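Local atomic coordinates of ribonucleoside-diphosphate reductase subunit beta (Streptococcus sanguinis, PDB entry 4N83), a protein that probably serves as the metal-containing, radical-generating subunit of ribonucleotide reductase, which makes deoxyribonucleotides for DNA synthesis. Residues Asp66-Arg78 and Phe90-Tyr104. Residues are numbered along the deposited sequence; the frame is centred on the assembly and turned at random.
With MN (manganese (II) ion), chain J; MN (manganese (II) ion), chain I.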
ATOM      1  N   ASP A  66      -3.978 -12.900   6.667  1.00101.99           N
ATOM      2  CA  ASP A  66      -3.174 -11.775   6.166  1.00 99.69           C
ATOM      3  C   ASP A  66      -3.403 -11.566   4.666  1.00 98.92           C
ATOM      4  O   ASP A  66      -3.217 -10.459   4.156  1.00 96.98           O
ATOM      5  CB  ASP A  66      -1.678 -11.971   6.461  1.00 98.82           C
ATOM      6  CG  ASP A  66      -1.253 -11.353   7.789  1.00 97.52           C
ATOM      7  OD1 ASP A  66      -1.498 -10.146   7.997  1.00 96.57           O
ATOM      8  OD2 ASP A  66      -0.656 -12.070   8.618  1.00 97.66           O
ATOM      9  N   THR A  67      -3.796 -12.632   3.966  1.00 99.06           N
ATOM     10  CA  THR A  67      -4.227 -12.537   2.569  1.00 98.70           C
ATOM     11  C   THR A  67      -5.604 -11.881   2.496  1.00 98.60           C
ATOM     12  O   THR A  67      -5.860 -11.048   1.627  1.00 97.64           O
ATOM     13  CB  THR A  67      -4.308 -13.924   1.899  1.00 99.83           C
ATOM     14  OG1 THR A  67      -3.086 -14.638   2.121  1.00 98.94           O
ATOM     15  CG2 THR A  67      -4.550 -13.792   0.397  1.00100.79           C
ATOM     16  N   LEU A  68      -6.486 -12.279   3.411  1.00 98.85           N
ATOM     17  CA  LEU A  68      -7.825 -11.700   3.524  1.00 99.36           C
ATOM     18  C   LEU A  68      -7.775 -10.186   3.728  1.00 98.15           C
ATOM     19  O   LEU A  68      -8.566  -9.450   3.138  1.00 98.20           O
ATOM     20  CB  LEU A  68      -8.579 -12.351   4.690  1.00 99.84           C
ATOM     21  CG  LEU A  68      -9.966 -11.805   5.041  1.00100.50           C
ATOM     22  CD1 LEU A  68     -10.939 -12.025   3.895  1.00102.59           C
ATOM     23  CD2 LEU A  68     -10.479 -12.454   6.316  1.00100.96           C
ATOM     24  N   GLN A  69      -6.843  -9.737   4.566  1.00 97.30           N
ATOM     25  CA  GLN A  69      -6.714  -8.318   4.897  1.00 96.49           C
ATOM     26  C   GLN A  69      -6.131  -7.492   3.749  1.00 96.19           C
ATOM     27  O   GLN A  69      -6.635  -6.409   3.445  1.00 97.49           O
ATOM     28  CB  GLN A  69      -5.859  -8.134   6.158  1.00 95.21           C
ATOM     29  CG  GLN A  69      -6.542  -8.562   7.448  1.00 95.81           C
ATOM     30  CD  GLN A  69      -7.607  -7.582   7.908  1.00 96.39           C
ATOM     31  OE1 GLN A  69      -7.373  -6.764   8.797  1.00 95.21           O
ATOM     32  NE2 GLN A  69      -8.784  -7.660   7.300  1.00 97.76           N
ATOM     33  N   SER A  70      -5.077  -8.002   3.115  1.00 95.00           N
ATOM     34  CA  SER A  70      -4.383  -7.265   2.055  1.00 93.89           C
ATOM     35  C   SER A  70      -5.248  -7.028   0.814  1.00 94.33           C
ATOM     36  O   SER A  70      -5.200  -5.955   0.213  1.00 93.02           O
ATOM     37  CB  SER A  70      -3.091  -7.987   1.651  1.00 93.53           C
ATOM     38  OG  SER A  70      -3.353  -9.250   1.062  1.00 94.10           O
ATOM     39  N   GLU A  71      -6.041  -8.029   0.441  1.00 95.49           N
ATOM     40  CA  GLU A  71      -6.807  -7.983  -0.804  1.00 96.24           C
ATOM     41  C   GLU A  71      -8.139  -7.239  -0.649  1.00 95.88           C
ATOM     42  O   GLU A  71      -8.403  -6.287  -1.388  1.00 95.90           O
ATOM     43  CB  GLU A  71      -7.032  -9.406  -1.333  1.00 97.90           C
ATOM     44  CG  GLU A  71      -5.735 -10.143  -1.661  1.00 97.41           C
ATOM     45  CD  GLU A  71      -5.947 -11.577  -2.118  1.00 98.42           C
ATOM     46  OE1 GLU A  71      -7.108 -12.038  -2.159  1.00 99.59           O
ATOM     47  OE2 GLU A  71      -4.942 -12.252  -2.435  1.00 97.99           O
ATOM     48  N   SER A  72      -8.960  -7.667   0.311  1.00 94.82           N
ATOM     49  CA  SER A  72     -10.314  -7.114   0.494  1.00 94.60           C
ATOM     50  C   SER A  72     -10.537  -6.373   1.816  1.00 92.91           C
ATOM     51  O   SER A  72     -11.402  -5.500   1.893  1.00 91.98           O
ATOM     52  CB  SER A  72     -11.357  -8.231   0.370  1.00 96.16           C
ATOM     53  OG  SER A  72     -11.337  -9.087   1.500  1.00 94.98           O
ATOM     54  N   GLY A  73      -9.775  -6.726   2.850  1.00 92.21           N
ATOM     55  CA  GLY A  73      -9.986  -6.185   4.195  1.00 91.73           C
ATOM     56  C   GLY A  73      -9.784  -4.683   4.311  1.00 90.92           C
ATOM     57  O   GLY A  73     -10.681  -3.965   4.759  1.00 91.51           O
ATOM     58  N   VAL A  74      -8.607  -4.211   3.910  1.00 89.39           N
ATOM     59  CA  VAL A  74      -8.289  -2.782   3.966  1.00 88.04           C
ATOM     60  C   VAL A  74      -9.001  -2.030   2.838  1.00 88.78           C
ATOM     61  O   VAL A  74      -9.292  -0.838   2.966  1.00 88.89           O
ATOM     62  CB  VAL A  74      -6.766  -2.526   3.888  1.00 87.00           C
ATOM     63  CG1 VAL A  74      -6.465  -1.036   4.023  1.00 86.20           C
ATOM     64  CG2 VAL A  74      -6.031  -3.312   4.969  1.00 86.21           C
ATOM     65  N   ASP A  75      -9.275  -2.734   1.738  1.00 89.57           N
ATOM     66  CA  ASP A  75     -10.063  -2.191   0.626  1.00 90.08           C
ATOM     67  C   ASP A  75     -11.437  -1.719   1.108  1.00 90.89           C
ATOM     68  O   ASP A  75     -11.900  -0.643   0.725  1.00 90.97           O
ATOM     69  CB  ASP A  75     -10.225  -3.250  -0.475  1.00 90.84           C
ATOM     70  CG  ASP A  75     -10.892  -2.704  -1.729  1.00 91.55           C
ATOM     71  OD1 ASP A  75     -10.449  -1.653  -2.239  1.00 90.90           O
ATOM     72  OD2 ASP A  75     -11.855  -3.335  -2.211  1.00 92.39           O
ATOM     73  N   ALA A  76     -12.077  -2.532   1.947  1.00 91.26           N
ATOM     74  CA  ALA A  76     -13.366  -2.186   2.542  1.00 92.05           C
ATOM     75  C   ALA A  76     -13.250  -0.991   3.489  1.00 91.07           C
ATOM     76  O   ALA A  76     -14.079  -0.080   3.455  1.00 91.22           O
ATOM     77  CB  ALA A  76     -13.942  -3.384   3.280  1.00 92.86           C
ATOM     78  N   LEU A  77     -12.214  -1.001   4.326  1.00 90.14           N
ATOM     79  CA  LEU A  77     -11.978   0.070   5.297  1.00 89.48           C
ATOM     80  C   LEU A  77     -11.666   1.419   4.642  1.00 89.32           C
ATOM     81  O   LEU A  77     -11.963   2.469   5.213  1.00 88.32           O
ATOM     82  CB  LEU A  77     -10.835  -0.315   6.243  1.00 88.55           C
ATOM     83  CG  LEU A  77     -11.106  -1.498   7.179  1.00 89.71           C
ATOM     84  CD1 LEU A  77      -9.808  -2.050   7.754  1.00 88.93           C
ATOM     85  CD2 LEU A  77     -12.058  -1.098   8.298  1.00 90.26           C
ATOM     86  N   ARG A  78     -11.070   1.386   3.451  1.00 90.39           N
ATOM     87  CA  ARG A  78     -10.685   2.608   2.734  1.00 91.25           C
ATOM     88  C   ARG A  78     -11.879   3.458   2.295  1.00 92.34           C
ATOM     89  O   ARG A  78     -11.828   4.686   2.380  1.00 92.41           O
ATOM     90  CB  ARG A  78      -9.816   2.264   1.513  1.00 92.43           C
ATOM     91  CG  ARG A  78      -9.690   3.380   0.479  1.00 93.81           C
ATOM     92  CD  ARG A  78      -8.502   3.196  -0.455  1.00 94.01           C
ATOM     93  NE  ARG A  78      -8.300   1.797  -0.833  1.00 95.19           N
ATOM     94  CZ  ARG A  78      -7.410   0.968  -0.285  1.00 94.99           C
ATOM     95  NH1 ARG A  78      -6.594   1.364   0.690  1.00 93.42           N
ATOM     96  NH2 ARG A  78      -7.338  -0.281  -0.722  1.00 96.28           N
ATOM     97  N   PHE A  90      -4.077   4.041   5.094  1.00 68.29           N
ATOM     98  CA  PHE A  90      -4.629   2.731   4.725  1.00 69.04           C
ATOM     99  C   PHE A  90      -3.926   2.091   3.529  1.00 69.92           C
ATOM    100  O   PHE A  90      -3.888   0.865   3.420  1.00 70.15           O
ATOM    101  CB  PHE A  90      -6.142   2.814   4.475  1.00 69.64           C
ATOM    102  CG  PHE A  90      -6.963   2.748   5.732  1.00 69.20           C
ATOM    103  CD1 PHE A  90      -6.908   1.625   6.545  1.00 69.08           C
ATOM    104  CD2 PHE A  90      -7.788   3.800   6.105  1.00 69.07           C
ATOM    105  CE1 PHE A  90      -7.654   1.554   7.708  1.00 69.39           C
ATOM    106  CE2 PHE A  90      -8.537   3.734   7.267  1.00 69.01           C
ATOM    107  CZ  PHE A  90      -8.471   2.611   8.070  1.00 69.36           C
ATOM    108  N   ASN A  91      -3.370   2.911   2.640  1.00 70.92           N
ATOM    109  CA  ASN A  91      -2.542   2.395   1.548  1.00 72.02           C
ATOM    110  C   ASN A  91      -1.276   1.763   2.108  1.00 71.53           C
ATOM    111  O   ASN A  91      -0.877   0.675   1.685  1.00 71.86           O
ATOM    112  CB  ASN A  91      -2.181   3.501   0.553  1.00 72.33           C
ATOM    113  CG  ASN A  91      -3.395   4.063  -0.162  1.00 73.80           C
ATOM    114  OD1 ASN A  91      -4.363   3.346  -0.428  1.00 74.78           O
ATOM    115  ND2 ASN A  91      -3.346   5.353  -0.485  1.00 73.86           N
ATOM    116  N   ASN A  92      -0.660   2.454   3.066  1.00 70.73           N
ATOM    117  CA  ASN A  92       0.474   1.916   3.815  1.00 70.21           C
ATOM    118  C   ASN A  92       0.092   0.665   4.608  1.00 70.33           C
ATOM    119  O   ASN A  92       0.843  -0.311   4.629  1.00 70.31           O
ATOM    120  CB  ASN A  92       1.042   2.975   4.766  1.00 69.22           C
ATOM    121  CG  ASN A  92       2.033   2.397   5.754  1.00 68.43           C
ATOM    122  OD1 ASN A  92       1.704   2.190   6.919  1.00 68.13           O
ATOM    123  ND2 ASN A  92       3.242   2.108   5.288  1.00 68.25           N
ATOM    124  N   ILE A  93      -1.069   0.701   5.261  1.00 70.76           N
ATOM    125  CA  ILE A  93      -1.562  -0.449   6.019  1.00 70.81           C
ATOM    126  C   ILE A  93      -1.736  -1.653   5.100  1.00 71.92           C
ATOM    127  O   ILE A  93      -1.259  -2.743   5.409  1.00 71.12           O
ATOM    128  CB  ILE A  93      -2.904  -0.148   6.729  1.00 70.94           C
ATOM    129  CG1 ILE A  93      -2.696   0.875   7.851  1.00 69.78           C
ATOM    130  CG2 ILE A  93      -3.508  -1.428   7.302  1.00 71.54           C
ATOM    131  CD1 ILE A  93      -3.965   1.543   8.339  1.00 70.00           C
ATOM    132  N   GLN A  94      -2.407  -1.444   3.970  1.00 73.98           N
ATOM    133  CA  GLN A  94      -2.705  -2.529   3.032  1.00 76.22           C
ATOM    134  C   GLN A  94      -1.449  -3.171   2.447  1.00 76.16           C
ATOM    135  O   GLN A  94      -1.406  -4.390   2.256  1.00 76.46           O
ATOM    136  CB  GLN A  94      -3.594  -2.032   1.894  1.00 78.20           C
ATOM    137  CG  GLN A  94      -4.168  -3.161   1.054  1.00 80.48           C
ATOM    138  CD  GLN A  94      -5.145  -2.674   0.007  1.00 82.48           C
ATOM    139  OE1 GLN A  94      -4.988  -1.584  -0.543  1.00 82.52           O
ATOM    140  NE2 GLN A  94      -6.164  -3.483  -0.276  1.00 84.57           N
ATOM    141  N   PHE A  95      -0.442  -2.352   2.151  1.00 75.29           N
ATOM    142  CA  PHE A  95       0.842  -2.857   1.661  1.00 75.22           C
ATOM    143  C   PHE A  95       1.529  -3.736   2.708  1.00 74.60           C
ATOM    144  O   PHE A  95       2.014  -4.821   2.386  1.00 75.98           O
ATOM    145  CB  PHE A  95       1.764  -1.706   1.245  1.00 75.07           C
ATOM    146  CG  PHE A  95       3.218  -2.086   1.181  1.00 75.29           C
ATOM    147  CD1 PHE A  95       3.650  -3.105   0.340  1.00 75.91           C
ATOM    148  CD2 PHE A  95       4.156  -1.427   1.963  1.00 75.16           C
ATOM    149  CE1 PHE A  95       4.987  -3.461   0.288  1.00 76.15           C
ATOM    150  CE2 PHE A  95       5.494  -1.775   1.911  1.00 75.28           C
ATOM    151  CZ  PHE A  95       5.912  -2.792   1.072  1.00 75.59           C
ATOM    152  N   MET A  96       1.565  -3.271   3.953  1.00 73.14           N
ATOM    153  CA  MET A  96       2.182  -4.039   5.038  1.00 72.23           C
ATOM    154  C   MET A  96       1.437  -5.345   5.322  1.00 71.96           C
ATOM    155  O   MET A  96       2.050  -6.319   5.753  1.00 71.88           O
ATOM    156  CB  MET A  96       2.291  -3.197   6.319  1.00 71.40           C
ATOM    157  CG  MET A  96       3.285  -2.044   6.244  1.00 70.45           C
ATOM    158  SD  MET A  96       4.917  -2.487   5.606  1.00 70.26           S
ATOM    159  CE  MET A  96       5.352  -3.857   6.675  1.00 69.97           C
ATOM    160  N   GLU A  97       0.128  -5.368   5.074  1.00 72.18           N
ATOM    161  CA  GLU A  97      -0.652  -6.602   5.211  1.00 72.86           C
ATOM    162  C   GLU A  97      -0.221  -7.646   4.173  1.00 73.65           C
ATOM    163  O   GLU A  97      -0.264  -8.846   4.445  1.00 74.04           O
ATOM    164  CB  GLU A  97      -2.159  -6.329   5.089  1.00 73.23           C
ATOM    165  CG  GLU A  97      -2.746  -5.407   6.157  1.00 72.75           C
ATOM    166  CD  GLU A  97      -2.819  -6.026   7.543  1.00 72.79           C
ATOM    167  OE1 GLU A  97      -2.289  -7.138   7.749  1.00 73.40           O
ATOM    168  OE2 GLU A  97      -3.410  -5.389   8.442  1.00 72.27           O
ATOM    169  N   SER A  98       0.194  -7.185   2.993  1.00 74.35           N
ATOM    170  CA  SER A  98       0.753  -8.073   1.964  1.00 75.63           C
ATOM    171  C   SER A  98       2.145  -8.580   2.349  1.00 75.45           C
ATOM    172  O   SER A  98       2.498  -9.720   2.040  1.00 76.64           O
ATOM    173  CB  SER A  98       0.809  -7.382   0.593  1.00 75.77           C
ATOM    174  OG  SER A  98      -0.415  -7.525  -0.108  1.00 76.63           O
ATOM    175  N   VAL A  99       2.929  -7.732   3.013  1.00 74.80           N
ATOM    176  CA  VAL A  99       4.252  -8.126   3.506  1.00 74.55           C
ATOM    177  C   VAL A  99       4.104  -9.209   4.573  1.00 75.12           C
ATOM    178  O   VAL A  99       4.891 -10.156   4.613  1.00 75.13           O
ATOM    179  CB  VAL A  99       5.040  -6.928   4.082  1.00 73.62           C
ATOM    180  CG1 VAL A  99       6.342  -7.389   4.729  1.00 73.42           C
ATOM    181  CG2 VAL A  99       5.334  -5.907   2.992  1.00 73.89           C
ATOM    182  N   HIS A 100       3.093  -9.064   5.429  1.00 75.77           N
ATOM    183  CA  HIS A 100       2.790 -10.072   6.445  1.00 77.11           C
ATOM    184  C   HIS A 100       2.407 -11.400   5.789  1.00 79.07           C
ATOM    185  O   HIS A 100       2.836 -12.466   6.233  1.00 79.30           O
ATOM    186  CB  HIS A 100       1.654  -9.611   7.368  1.00 77.10           C
ATOM    187  CG  HIS A 100       1.946  -8.343   8.111  1.00 76.35           C
ATOM    188  ND1 HIS A 100       0.971  -7.623   8.765  1.00 76.13           N
ATOM    189  CD2 HIS A 100       3.099  -7.655   8.284  1.00 75.59           C
ATOM    190  CE1 HIS A 100       1.512  -6.554   9.322  1.00 75.35           C
ATOM    191  NE2 HIS A 100       2.804  -6.549   9.044  1.00 74.89           N
ATOM    192  N   ALA A 101       1.605 -11.327   4.731  1.00 80.52           N
ATOM    193  CA  ALA A 101       1.186 -12.517   3.992  1.00 82.62           C
ATOM    194  C   ALA A 101       2.373 -13.215   3.321  1.00 83.65           C
ATOM    195  O   ALA A 101       2.458 -14.446   3.328  1.00 84.87           O
ATOM    196  CB  ALA A 101       0.134 -12.149   2.957  1.00 83.21           C
ATOM    197  N   LYS A 102       3.282 -12.424   2.751  1.00 83.40           N
ATOM    198  CA  LYS A 102       4.470 -12.967   2.088  1.00 84.14           C
ATOM    199  C   LYS A 102       5.463 -13.571   3.082  1.00 85.00           C
ATOM    200  O   LYS A 102       6.013 -14.644   2.832  1.00 85.93           O
ATOM    201  CB  LYS A 102       5.170 -11.890   1.246  1.00 83.08           C
ATOM    202  CG  LYS A 102       6.482 -12.354   0.624  1.00 82.94           C
ATOM    203  CD  LYS A 102       7.061 -11.326  -0.331  1.00 82.78           C
ATOM    204  CE  LYS A 102       8.512 -11.640  -0.666  1.00 82.87           C
ATOM    205  NZ  LYS A 102       8.677 -12.980  -1.294  1.00 83.65           N
ATOM    206  N   SER A 103       5.685 -12.884   4.201  1.00 85.16           N
ATOM    207  CA  SER A 103       6.685 -13.298   5.195  1.00 85.37           C
ATOM    208  C   SER A 103       6.577 -14.773   5.603  1.00 87.35           C
ATOM    209  O   SER A 103       7.592 -15.419   5.870  1.00 87.95           O
ATOM    210  CB  SER A 103       6.607 -12.405   6.437  1.00 84.08           C
ATOM    211  OG  SER A 103       5.299 -12.390   6.979  1.00 84.02           O
ATOM    212  N   TYR A 104       5.353 -15.298   5.645  1.00 89.02           N
ATOM    213  CA  TYR A 104       5.126 -16.709   5.964  1.00 90.40           C
ATOM    214  C   TYR A 104       5.751 -17.637   4.922  1.00 91.92           C
ATOM    215  O   TYR A 104       6.301 -18.682   5.271  1.00 92.46           O
ATOM    216  CB  TYR A 104       3.630 -17.013   6.072  1.00 91.26           C
ATOM    217  CG  TYR A 104       2.895 -16.188   7.103  1.00 90.99           C
ATOM    218  CD1 TYR A 104       3.241 -16.251   8.450  1.00 91.23           C
ATOM    219  CD2 TYR A 104       1.841 -15.357   6.735  1.00 91.18           C
ATOM    220  CE1 TYR A 104       2.564 -15.500   9.399  1.00 91.12           C
ATOM    221  CE2 TYR A 104       1.158 -14.605   7.674  1.00 90.86           C
ATOM    222  CZ  TYR A 104       1.521 -14.678   9.006  1.00 90.87           C
ATOM    223  OH  TYR A 104       0.844 -13.931   9.944  1.00 90.40           O
TER
HETATM  224 MN    MN J 402      -1.745  -8.547   9.372  1.00 91.37          MN
HETATM  225 MN    MN I 401      -4.208  -4.609  10.281  1.00 72.78          MN
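D66 and E97 meet at a manganese ion, where segments 66-78 and 90-104, on helices 49-78 and 84-111, run antiparallel, their axes 7.9 Å apart at closest approach. D66 OD1 and E97 OE1 both bind the chain J ion, which keeps these acceptors together at 3.1 Å, with their carboxylate planes 40° apart. E97, its chain bent at chi2 (-71°), turns OE2 to the chain I ion and so bridges the two manganese ions; H100, its ring edge facing the chain J ion, E157 and E191 help complete the site. D66 OD2, at the edge of the Y104 ring, accepts a hydrogen bond from Y104 OH (2.7 Å), nearly in line with its C-O bond.

Packing is tight from D66-A101 to S70-E97, and V74 fits among F90, I93, Q94 and E97. Q94, extended beyond CG, spans the interface, its NE2 giving a hydrogen bond to S70 O (2.7 Å) and its OE1 taking one from R78 NH2 (2.7 Å). By contrast, E71, S72 and A76 on the outer side of helix 49-78 are partly exposed. R78 NE bridges to D75 of the second subunit.

One carboxylate thus connects metal and Y104, the predicted active-site residue, consistent with radical formation on a tyrosine beside a dinuclear centre.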